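Local coordinates for putative hydroxymethylglutaryl-CoA synthase (Streptococcus mutans, PDB 3SQZ), which probably catalyses the formation of hydroxymethylglutaryl-CoA, as in other HMG-CoA synthases of the thiolase fold, and binds coenzyme A, at residues 73-78 / 305-310; 208-213 / 244-249; 82-87 / 417-422; 295-300 / 325-330. One frame throughout, in Å; residues are numbered along the deposited sequence.

Contact 1 (73-78 / 305-310); sequences LNALSI and SKQIGN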
# COMPACT_ATOMS: atom_id res chain seq x y z
N LEU A 73 16.62 -2.11 -1.51
CA LEU A 73 15.93 -2.44 -0.26
C LEU A 73 16.92 -2.61 0.88
O LEU A 73 17.96 -3.25 0.73
CB LEU A 73 15.13 -3.74 -0.41
CG LEU A 73 13.82 -3.66 -1.19
CD1 LEU A 73 13.26 -5.05 -1.44
CD2 LEU A 73 12.81 -2.81 -0.44
N ASN A 74 16.57 -2.05 2.03
CA ASN A 74 17.37 -2.19 3.25
C ASN A 74 16.80 -3.20 4.23
O ASN A 74 17.54 -3.91 4.90
CB ASN A 74 17.51 -0.84 3.95
CG ASN A 74 18.21 0.20 3.09
OD1 ASN A 74 17.91 1.39 3.18
ND2 ASN A 74 19.13 -0.25 2.26
N ALA A 75 15.47 -3.23 4.33
CA ALA A 75 14.81 -4.05 5.34
C ALA A 75 13.36 -4.25 4.94
O ALA A 75 12.82 -3.49 4.14
CB ALA A 75 14.89 -3.37 6.71
N LEU A 76 12.73 -5.27 5.51
CA LEU A 76 11.35 -5.67 5.19
C LEU A 76 10.56 -5.85 6.48
O LEU A 76 11.07 -6.48 7.39
CB LEU A 76 11.35 -7.04 4.49
CG LEU A 76 12.34 -7.31 3.36
CD1 LEU A 76 12.21 -8.75 2.89
CD2 LEU A 76 12.09 -6.35 2.21
N SER A 77 9.31 -5.40 6.52
CA SER A 77 8.45 -5.71 7.65
C SER A 77 7.99 -7.16 7.60
O SER A 77 7.60 -7.66 6.54
CB SER A 77 7.22 -4.82 7.67
OG SER A 77 7.59 -3.47 7.93
N ILE A 78 8.00 -7.81 8.76
CA ILE A 78 7.56 -9.19 8.90
C ILE A 78 6.39 -9.22 9.87
O ILE A 78 6.45 -8.63 10.95
CB ILE A 78 8.71 -10.08 9.42
CG1 ILE A 78 9.84 -10.16 8.38
CG2 ILE A 78 8.20 -11.48 9.80
CD1 ILE A 78 9.42 -10.69 7.02
N SER A 305 9.55 2.71 1.62
CA SER A 305 9.55 1.38 1.03
C SER A 305 10.90 0.67 1.20
O SER A 305 10.95 -0.55 1.36
CB SER A 305 9.14 1.48 -0.44
OG SER A 305 7.78 1.87 -0.52
N LYS A 306 11.99 1.43 1.20
CA LYS A 306 13.32 0.85 1.44
C LYS A 306 13.42 0.15 2.79
O LYS A 306 14.29 -0.70 2.97
CB LYS A 306 14.40 1.93 1.37
CG LYS A 306 14.68 2.43 -0.02
CD LYS A 306 15.88 3.36 -0.03
CE LYS A 306 16.23 3.79 -1.44
NZ LYS A 306 17.37 4.74 -1.49
N GLN A 307 12.58 0.55 3.74
CA GLN A 307 12.61 -0.00 5.10
C GLN A 307 11.51 -1.02 5.37
O GLN A 307 11.56 -1.72 6.38
CB GLN A 307 12.47 1.12 6.13
CG GLN A 307 13.48 2.24 6.00
CD GLN A 307 14.89 1.74 5.97
OE1 GLN A 307 15.31 0.95 6.82
NE2 GLN A 307 15.64 2.17 4.96
N ILE A 308 10.49 -1.06 4.50
CA ILE A 308 9.27 -1.82 4.73
C ILE A 308 9.09 -2.99 3.76
O ILE A 308 8.55 -4.03 4.13
CB ILE A 308 8.05 -0.88 4.65
CG1 ILE A 308 8.07 0.05 5.86
CG2 ILE A 308 6.73 -1.66 4.55
CD1 ILE A 308 7.24 1.28 5.70
N GLY A 309 9.54 -2.81 2.52
CA GLY A 309 9.32 -3.83 1.51
C GLY A 309 8.02 -3.63 0.77
O GLY A 309 7.43 -2.55 0.77
N ASN A 310 7.56 -4.70 0.13
CA ASN A 310 6.36 -4.69 -0.69
C ASN A 310 5.11 -4.82 0.18
O ASN A 310 5.02 -5.74 0.99
CB ASN A 310 6.47 -5.89 -1.64
CG ASN A 310 5.43 -5.90 -2.73
OD1 ASN A 310 4.56 -5.03 -2.82
ND2 ASN A 310 5.53 -6.90 -3.60
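The C-terminal end of the short helix 305-308 meets strand 75-78 and the residues just before it, with Lys306 O gripping two backbone donors: Asn74 N at 2.8 Å and Ala75 N at 3.1 Å. A third backbone bond runs from Ser77 N to Ile308 O over 2.9 Å. The side chains add one polar link. Gln307 folds back at its second torsion (chi2 -53°), which returns its amide to Asn74; NE2 donates to Asn74 OD1 at 3.0 Å, a bent bond (134°) on a lone pair of that oxygen, with the two amide planes 46° apart.

Within the thiolase fold these bonds join the N-terminal and C-terminal parts of the chain. Strand 75-78 also pairs with strand 49-52, through backbone bonds of Leu76 with Leu51 and Ile78 with Tyr49. Arg373 NH1 reinforces the seam by binding both Ser77 OG and Gln307 O; Ser46 OG is a further partner of Ser77 OG. At the opposite end, Leu73 CD2 presses against Ser305 O at 3.4 Å. Its side chain is about 4 Å from that of Thr186, which binds coenzyme A. Gly309 breaks out of the helix with positive phi, leading into Asn310, which is predicted to bind hydroxymethylglutaryl-CoA and whose OD1 is held by Tyr312 N.

Contact 2 (208-213 / 244-249); sequences ETLAQT and KTTWAE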
# COMPACT_ATOMS: atom_id res chain seq x y z
N GLU A 208 -9.68 13.33 -14.31
CA GLU A 208 -8.98 12.85 -15.49
C GLU A 208 -8.20 11.60 -15.13
O GLU A 208 -7.12 11.68 -14.53
CB GLU A 208 -8.06 13.94 -16.04
CG GLU A 208 -8.79 15.17 -16.61
CD GLU A 208 -9.27 16.16 -15.55
OE1 GLU A 208 -8.82 16.08 -14.38
OE2 GLU A 208 -10.09 17.03 -15.90
N THR A 209 -8.75 10.44 -15.48
CA THR A 209 -8.13 9.17 -15.15
C THR A 209 -8.10 8.31 -16.40
O THR A 209 -8.92 8.49 -17.29
CB THR A 209 -8.93 8.42 -14.06
OG1 THR A 209 -10.26 8.15 -14.53
CG2 THR A 209 -9.02 9.25 -12.79
N LEU A 210 -7.15 7.38 -16.47
CA LEU A 210 -7.12 6.43 -17.56
C LEU A 210 -6.58 5.10 -17.06
O LEU A 210 -5.48 5.05 -16.48
CB LEU A 210 -6.23 6.94 -18.69
CG LEU A 210 -6.18 6.02 -19.92
CD1 LEU A 210 -7.54 5.98 -20.63
CD2 LEU A 210 -5.09 6.47 -20.87
N ALA A 211 -7.34 4.03 -17.29
CA ALA A 211 -6.93 2.69 -16.93
C ALA A 211 -6.74 1.84 -18.18
O ALA A 211 -7.25 2.17 -19.25
CB ALA A 211 -7.96 2.03 -16.01
N GLN A 212 -6.02 0.74 -18.00
CA GLN A 212 -5.80 -0.23 -19.06
C GLN A 212 -5.82 -1.63 -18.46
O GLN A 212 -5.25 -1.84 -17.39
CB GLN A 212 -4.45 0.02 -19.75
CG GLN A 212 -4.24 -0.83 -20.98
CD GLN A 212 -2.91 -0.59 -21.68
OE1 GLN A 212 -2.15 0.34 -21.35
NE2 GLN A 212 -2.61 -1.44 -22.63
N THR A 213 -6.48 -2.56 -19.14
CA THR A 213 -6.49 -3.96 -18.74
C THR A 213 -5.83 -4.80 -19.82
O THR A 213 -6.10 -4.59 -21.00
CB THR A 213 -7.94 -4.47 -18.55
OG1 THR A 213 -8.57 -3.75 -17.49
CG2 THR A 213 -7.97 -5.96 -18.23
N LYS A 244 4.25 2.84 -19.97
CA LYS A 244 4.53 3.61 -21.18
C LYS A 244 3.26 3.88 -21.99
O LYS A 244 3.00 5.02 -22.38
CB LYS A 244 5.54 2.87 -22.06
CG LYS A 244 5.79 3.53 -23.41
CD LYS A 244 6.75 2.71 -24.26
CE LYS A 244 6.99 3.37 -25.61
NZ LYS A 244 8.06 2.69 -26.39
N THR A 245 2.48 2.84 -22.23
CA THR A 245 1.32 2.96 -23.11
C THR A 245 0.18 3.73 -22.44
O THR A 245 -0.53 4.49 -23.09
CB THR A 245 0.82 1.59 -23.62
OG1 THR A 245 0.53 0.72 -22.52
CG2 THR A 245 1.87 0.94 -24.52
N THR A 246 -0.01 3.53 -21.14
CA THR A 246 -1.07 4.24 -20.44
C THR A 246 -0.72 5.73 -20.33
O THR A 246 -1.56 6.60 -20.54
CB THR A 246 -1.37 3.64 -19.06
OG1 THR A 246 -1.61 2.23 -19.20
CG2 THR A 246 -2.61 4.29 -18.45
N TRP A 247 0.54 6.03 -20.03
CA TRP A 247 0.97 7.42 -19.92
C TRP A 247 0.91 8.14 -21.27
O TRP A 247 0.50 9.31 -21.34
CB TRP A 247 2.37 7.48 -19.30
CG TRP A 247 3.01 8.85 -19.27
CD1 TRP A 247 4.22 9.18 -19.79
CD2 TRP A 247 2.50 10.05 -18.65
NE1 TRP A 247 4.50 10.50 -19.55
CE2 TRP A 247 3.46 11.06 -18.87
CE3 TRP A 247 1.33 10.38 -17.96
CZ2 TRP A 247 3.30 12.37 -18.41
CZ3 TRP A 247 1.16 11.69 -17.51
CH2 TRP A 247 2.14 12.67 -17.74
N ALA A 248 1.29 7.46 -22.34
CA ALA A 248 1.20 8.06 -23.67
C ALA A 248 -0.25 8.45 -23.97
O ALA A 248 -0.53 9.56 -24.43
CB ALA A 248 1.73 7.12 -24.73
N GLU A 249 -1.17 7.53 -23.71
CA GLU A 249 -2.57 7.78 -24.01
C GLU A 249 -3.17 8.83 -23.08
O GLU A 249 -4.01 9.63 -23.49
CB GLU A 249 -3.37 6.47 -23.97
CG GLU A 249 -4.84 6.60 -24.34
CD GLU A 249 -5.09 6.98 -25.79
OE1 GLU A 249 -4.15 6.89 -26.62
OE2 GLU A 249 -6.23 7.36 -26.10
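Leu210 holds CG anti to its backbone N (chi1 -177°) and then bends at chi2 (67°), a combination that drives CD2 onto helix 232-254 between Thr246 and Glu249. Gln212, two residues on, is extended throughout, so that its amide end spans to the hydroxyls of Thr245 and Thr246. This is a helix laid against the face of the large mixed sheet of the thiolase fold: strand 203-213 lies inside that sheet, and the backbones of Leu210 and Gln212 bond to Ile349 and Ala347 of the neighbouring strand 346-354. The axes of segments 210-213 and 244-249 approach to 8.7 Å and run roughly antiparallel, at 146°. Strand alternation explains the selection of residues, with Leu210 and Gln212 both directed at the helix and Ala211 turned away from it.

Around Leu210, CD2 packs on the helix backbone at Thr246 O, 3.5 Å away, and on the methylenes of Glu249, whose CB and CG are both 3.5 Å from it. The Leu210 and Glu249 side chains cross at about a right angle, and the Glu249 carboxylate continues to a salt bridge with Arg253. Around Gln212, the Thr245 and Thr246 hydroxyls are each bonded to a carbonyl one helical turn back, Asp241 O and Met242 O respectively. Against Thr246 OG1 the aliphatic Gln212 CB packs at 3.6 Å, and on the other branch of the same threonine CG2 lies 3.6 Å from Leu210 O.

Contact 3 (82-87 / 417-422); sequences TDDVVT and RIYGKV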
# COMPACT_ATOMS: atom_id res chain seq x y z
N THR A 82 -0.66 -13.39 14.08
CA THR A 82 -1.70 -12.65 14.78
C THR A 82 -1.88 -11.21 14.28
O THR A 82 -2.73 -10.48 14.78
CB THR A 82 -1.43 -12.64 16.28
OG1 THR A 82 -0.13 -12.09 16.49
CG2 THR A 82 -1.47 -14.05 16.86
N ASP A 83 -1.09 -10.81 13.28
CA ASP A 83 -1.21 -9.47 12.69
C ASP A 83 -1.44 -9.69 11.20
O ASP A 83 -0.51 -9.99 10.45
CB ASP A 83 0.09 -8.69 12.93
CG ASP A 83 -0.13 -7.17 13.11
OD1 ASP A 83 -1.24 -6.65 12.87
OD2 ASP A 83 0.86 -6.49 13.48
N ASP A 84 -2.69 -9.55 10.76
CA ASP A 84 -3.08 -9.90 9.40
C ASP A 84 -3.67 -8.70 8.66
O ASP A 84 -3.55 -7.56 9.11
CB ASP A 84 -4.06 -11.08 9.40
CG ASP A 84 -5.41 -10.74 9.98
OD1 ASP A 84 -5.65 -9.58 10.37
OD2 ASP A 84 -6.26 -11.66 10.02
N VAL A 85 -4.30 -8.96 7.51
CA VAL A 85 -4.87 -7.88 6.72
C VAL A 85 -5.84 -7.02 7.54
O VAL A 85 -5.87 -5.79 7.41
CB VAL A 85 -5.57 -8.44 5.44
CG1 VAL A 85 -6.71 -9.42 5.79
CG2 VAL A 85 -6.08 -7.31 4.56
N VAL A 86 -6.65 -7.67 8.36
CA VAL A 86 -7.66 -6.98 9.15
C VAL A 86 -7.06 -6.12 10.23
O VAL A 86 -7.44 -4.95 10.40
CB VAL A 86 -8.64 -8.00 9.77
CG1 VAL A 86 -9.52 -7.35 10.83
CG2 VAL A 86 -9.50 -8.64 8.69
N THR A 87 -6.12 -6.68 10.99
CA THR A 87 -5.55 -5.93 12.10
C THR A 87 -4.69 -4.77 11.62
O THR A 87 -4.73 -3.69 12.20
CB THR A 87 -4.78 -6.83 13.06
OG1 THR A 87 -3.74 -7.49 12.34
CG2 THR A 87 -5.70 -7.88 13.65
N ARG A 417 -12.51 -16.27 12.92
CA ARG A 417 -11.34 -15.50 13.32
C ARG A 417 -11.76 -14.45 14.34
O ARG A 417 -12.62 -13.62 14.06
CB ARG A 417 -10.71 -14.85 12.08
CG ARG A 417 -10.16 -15.86 11.10
CD ARG A 417 -9.66 -15.24 9.80
NE ARG A 417 -8.37 -14.54 9.94
CZ ARG A 417 -7.18 -15.13 9.87
NH1 ARG A 417 -6.08 -14.40 9.99
NH2 ARG A 417 -7.09 -16.45 9.69
N ILE A 418 -11.17 -14.51 15.53
CA ILE A 418 -11.58 -13.64 16.62
C ILE A 418 -10.57 -12.50 16.76
O ILE A 418 -9.41 -12.74 17.09
CB ILE A 418 -11.69 -14.40 17.95
CG1 ILE A 418 -12.65 -15.59 17.82
CG2 ILE A 418 -12.10 -13.46 19.08
CD1 ILE A 418 -14.06 -15.22 17.41
N TYR A 419 -11.03 -11.28 16.50
CA TYR A 419 -10.19 -10.09 16.57
C TYR A 419 -10.55 -9.26 17.78
O TYR A 419 -11.72 -9.21 18.18
CB TYR A 419 -10.39 -9.23 15.33
CG TYR A 419 -9.96 -9.89 14.05
CD1 TYR A 419 -8.61 -9.99 13.72
CD2 TYR A 419 -10.90 -10.41 13.17
CE1 TYR A 419 -8.21 -10.58 12.55
CE2 TYR A 419 -10.51 -11.01 11.98
CZ TYR A 419 -9.17 -11.09 11.68
OH TYR A 419 -8.78 -11.69 10.51
N GLY A 420 -9.58 -8.55 18.34
CA GLY A 420 -9.87 -7.65 19.43
C GLY A 420 -8.77 -6.62 19.61
O GLY A 420 -7.69 -6.73 19.03
N LYS A 421 -9.08 -5.61 20.41
CA LYS A 421 -8.07 -4.67 20.85
C LYS A 421 -7.16 -5.37 21.84
O LYS A 421 -7.62 -6.14 22.69
CB LYS A 421 -8.74 -3.48 21.53
CG LYS A 421 -9.49 -2.58 20.58
N VAL A 422 -5.87 -5.09 21.73
CA VAL A 422 -4.89 -5.68 22.64
C VAL A 422 -4.89 -4.98 24.00
O VAL A 422 -5.06 -5.63 25.04
CB VAL A 422 -3.48 -5.65 22.05
CG1 VAL A 422 -2.47 -6.18 23.05
CG2 VAL A 422 -3.44 -6.45 20.76
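Thr87 and Tyr419 bring the backbones no closer than 7.7 Å between CA atoms, so the start of helix 85-94 and strand 416-421 meet through side chains. Asp84 is the N-cap of the helix: OD1 accepts from Thr87 N at 3.0 Å, and Thr87 OG1 accepts from Asp84 N, completing a capping box. The second carboxylate oxygen serves the strand. On its anti lone pair OD2 receives Arg417 NH1 in a 2.7 Å salt bridge (168° at the hydrogen), the guanidinium and carboxylate nearly coplanar; on its syn lone pair it receives Tyr419 OH at 2.6 Å. Arg417 NE closes the triangle by donating to Tyr419 OH over 2.9 Å, so two bonds hold that hydroxyl, one given and one accepted. With the helix start and an arginine nearby, Asp84 is probably kept ionised. Val86 CG1 sits over the centre of the Tyr419 ring, 3.7 Å from its centroid, in a CH-pi contact, while Thr87 CG2 meets Tyr419 CD1 at 3.6 Å. Strand 416-421 is an outermost strand paired with strand 407-413, and both helix 85-94 and Tyr125 of helix 122-129, the latter edge-to-face, pack on Tyr419.

Contact 4 (295-300 / 325-330); sequences KVNFEA and ENSQNL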
# COMPACT_ATOMS: atom_id res chain seq x y z
N LYS A 295 13.54 14.27 -9.64
CA LYS A 295 14.42 13.23 -9.13
C LYS A 295 14.48 13.24 -7.60
O LYS A 295 14.38 12.20 -6.96
CB LYS A 295 15.83 13.39 -9.72
CG LYS A 295 16.83 12.38 -9.19
CD LYS A 295 16.38 10.96 -9.46
CE LYS A 295 17.51 9.98 -9.19
NZ LYS A 295 17.10 8.57 -9.43
N VAL A 296 14.62 14.42 -7.01
CA VAL A 296 14.63 14.54 -5.56
C VAL A 296 13.31 14.04 -4.98
O VAL A 296 13.28 13.37 -3.95
CB VAL A 296 14.91 16.01 -5.14
CG1 VAL A 296 14.51 16.24 -3.69
CG2 VAL A 296 16.38 16.36 -5.37
N ASN A 297 12.20 14.37 -5.64
CA ASN A 297 10.90 13.91 -5.18
C ASN A 297 10.73 12.41 -5.35
O ASN A 297 10.14 11.74 -4.49
CB ASN A 297 9.76 14.70 -5.82
CG ASN A 297 9.64 16.10 -5.25
OD1 ASN A 297 9.01 16.99 -5.84
ND2 ASN A 297 10.26 16.30 -4.10
N PHE A 298 11.27 11.85 -6.44
CA PHE A 298 11.28 10.41 -6.58
C PHE A 298 12.02 9.74 -5.40
O PHE A 298 11.52 8.80 -4.78
CB PHE A 298 11.89 9.95 -7.90
CG PHE A 298 12.03 8.47 -7.97
CD1 PHE A 298 10.92 7.68 -8.22
CD2 PHE A 298 13.24 7.86 -7.65
CE1 PHE A 298 11.02 6.30 -8.21
CE2 PHE A 298 13.34 6.48 -7.64
CZ PHE A 298 12.23 5.70 -7.92
N GLU A 299 13.21 10.25 -5.08
CA GLU A 299 13.99 9.70 -3.98
C GLU A 299 13.23 9.82 -2.65
O GLU A 299 13.27 8.89 -1.84
CB GLU A 299 15.35 10.39 -3.91
CG GLU A 299 16.22 10.11 -5.14
CD GLU A 299 16.61 8.66 -5.28
OE1 GLU A 299 16.83 7.98 -4.25
OE2 GLU A 299 16.70 8.18 -6.43
N ALA A 300 12.54 10.93 -2.44
CA ALA A 300 11.73 11.09 -1.23
C ALA A 300 10.65 10.02 -1.17
O ALA A 300 10.35 9.49 -0.11
CB ALA A 300 11.11 12.48 -1.19
N GLU A 325 5.92 13.47 3.23
CA GLU A 325 6.62 13.63 4.49
C GLU A 325 8.12 13.90 4.34
O GLU A 325 8.78 14.29 5.30
CB GLU A 325 6.36 12.42 5.41
CG GLU A 325 4.93 12.43 5.92
CD GLU A 325 4.54 11.26 6.82
OE1 GLU A 325 5.27 10.25 6.92
OE2 GLU A 325 3.45 11.37 7.44
N ASN A 326 8.65 13.72 3.14
CA ASN A 326 10.10 13.84 2.94
C ASN A 326 10.56 14.80 1.86
O ASN A 326 11.72 15.20 1.85
CB ASN A 326 10.73 12.47 2.77
CG ASN A 326 10.60 11.64 4.03
OD1 ASN A 326 11.38 11.80 4.97
ND2 ASN A 326 9.59 10.78 4.07
N SER A 327 9.68 15.20 0.95
CA SER A 327 10.07 16.22 -0.02
C SER A 327 10.29 17.55 0.68
O SER A 327 9.52 17.93 1.57
CB SER A 327 9.01 16.41 -1.09
OG SER A 327 9.33 17.53 -1.90
N GLN A 328 11.32 18.26 0.26
CA GLN A 328 11.60 19.58 0.81
C GLN A 328 11.12 20.70 -0.10
O GLN A 328 11.35 21.88 0.19
CB GLN A 328 13.09 19.71 1.15
CG GLN A 328 13.53 18.72 2.22
CD GLN A 328 14.96 18.91 2.66
OE1 GLN A 328 15.32 18.60 3.80
NE2 GLN A 328 15.80 19.42 1.76
N ASN A 329 10.44 20.35 -1.20
CA ASN A 329 10.04 21.35 -2.18
C ASN A 329 8.56 21.41 -2.53
O ASN A 329 8.12 22.36 -3.17
CB ASN A 329 10.87 21.22 -3.46
CG ASN A 329 10.69 19.87 -4.11
OD1 ASN A 329 11.61 19.04 -4.10
ND2 ASN A 329 9.51 19.64 -4.66
N LEU A 330 7.76 20.42 -2.13
CA LEU A 330 6.35 20.44 -2.50
C LEU A 330 5.61 21.56 -1.80
O LEU A 330 5.83 21.82 -0.62
CB LEU A 330 5.68 19.10 -2.19
CG LEU A 330 6.07 17.95 -3.11
CD1 LEU A 330 5.51 16.65 -2.57
CD2 LEU A 330 5.58 18.17 -4.54
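Asn297 reaches from helix 288-302 into the turn that follows helix 315-326, where Ser327 forms an ST turn. From CB, whose first torsion sets CG anti to the carbonyl carbon (chi1 -74°), the side chain heads straight for that turn, flanked by Leu323. CG stands 3.6 Å from Asn329 ND2, and the amide then splits its two ends. OD1 accepts from Asn329 ND2 at 2.9 Å, an almost linear bond (176°) lying in the carbonyl plane and on a lone pair; Leu330 CD2 is its apolar neighbour at 3.9 Å. ND2 makes two weak, bent bonds, one to Ser327 OG at 2.7 Å and one to Asn329 OD1 at 3.1 Å. The two asparagine amides thus approach from opposite directions in a lopsided reciprocal pair, their planes 37° apart.

Ser327 OG also accepts from Asn329 N at 3.1 Å and from Leu330 N, which holds the loop carrying Asn329. Buried Asn297 therefore has both ends of its amide engaged. One turn along its helix, Ala300 packs its methyl on the end of helix 315-326, CB resting 3.7 Å from Ser327 N.

Contacts 1 and 3 are buried and each ties the N-terminal part of the chain to the C-terminal part; contact 2 is at the surface and contact 4 partly buried, each linking elements nearer in sequence. Chemistry follows place: backbone carbonyls at a helix end dominate contact 1, a shared carboxylate contact 3, paired amides contact 4, and aliphatic packing beside threonine hydroxyls contact 2. Contacts 1 and 4 are neighbours, since helix 305-308 sits in the chain between helices 288-302 and 315-326, and Lys306 NZ packs 4.3 Å from Glu299 OE1. Contact 3 lies across the chain's centre from contacts 2 and 4, its centre about 37 Å from that of contact 2.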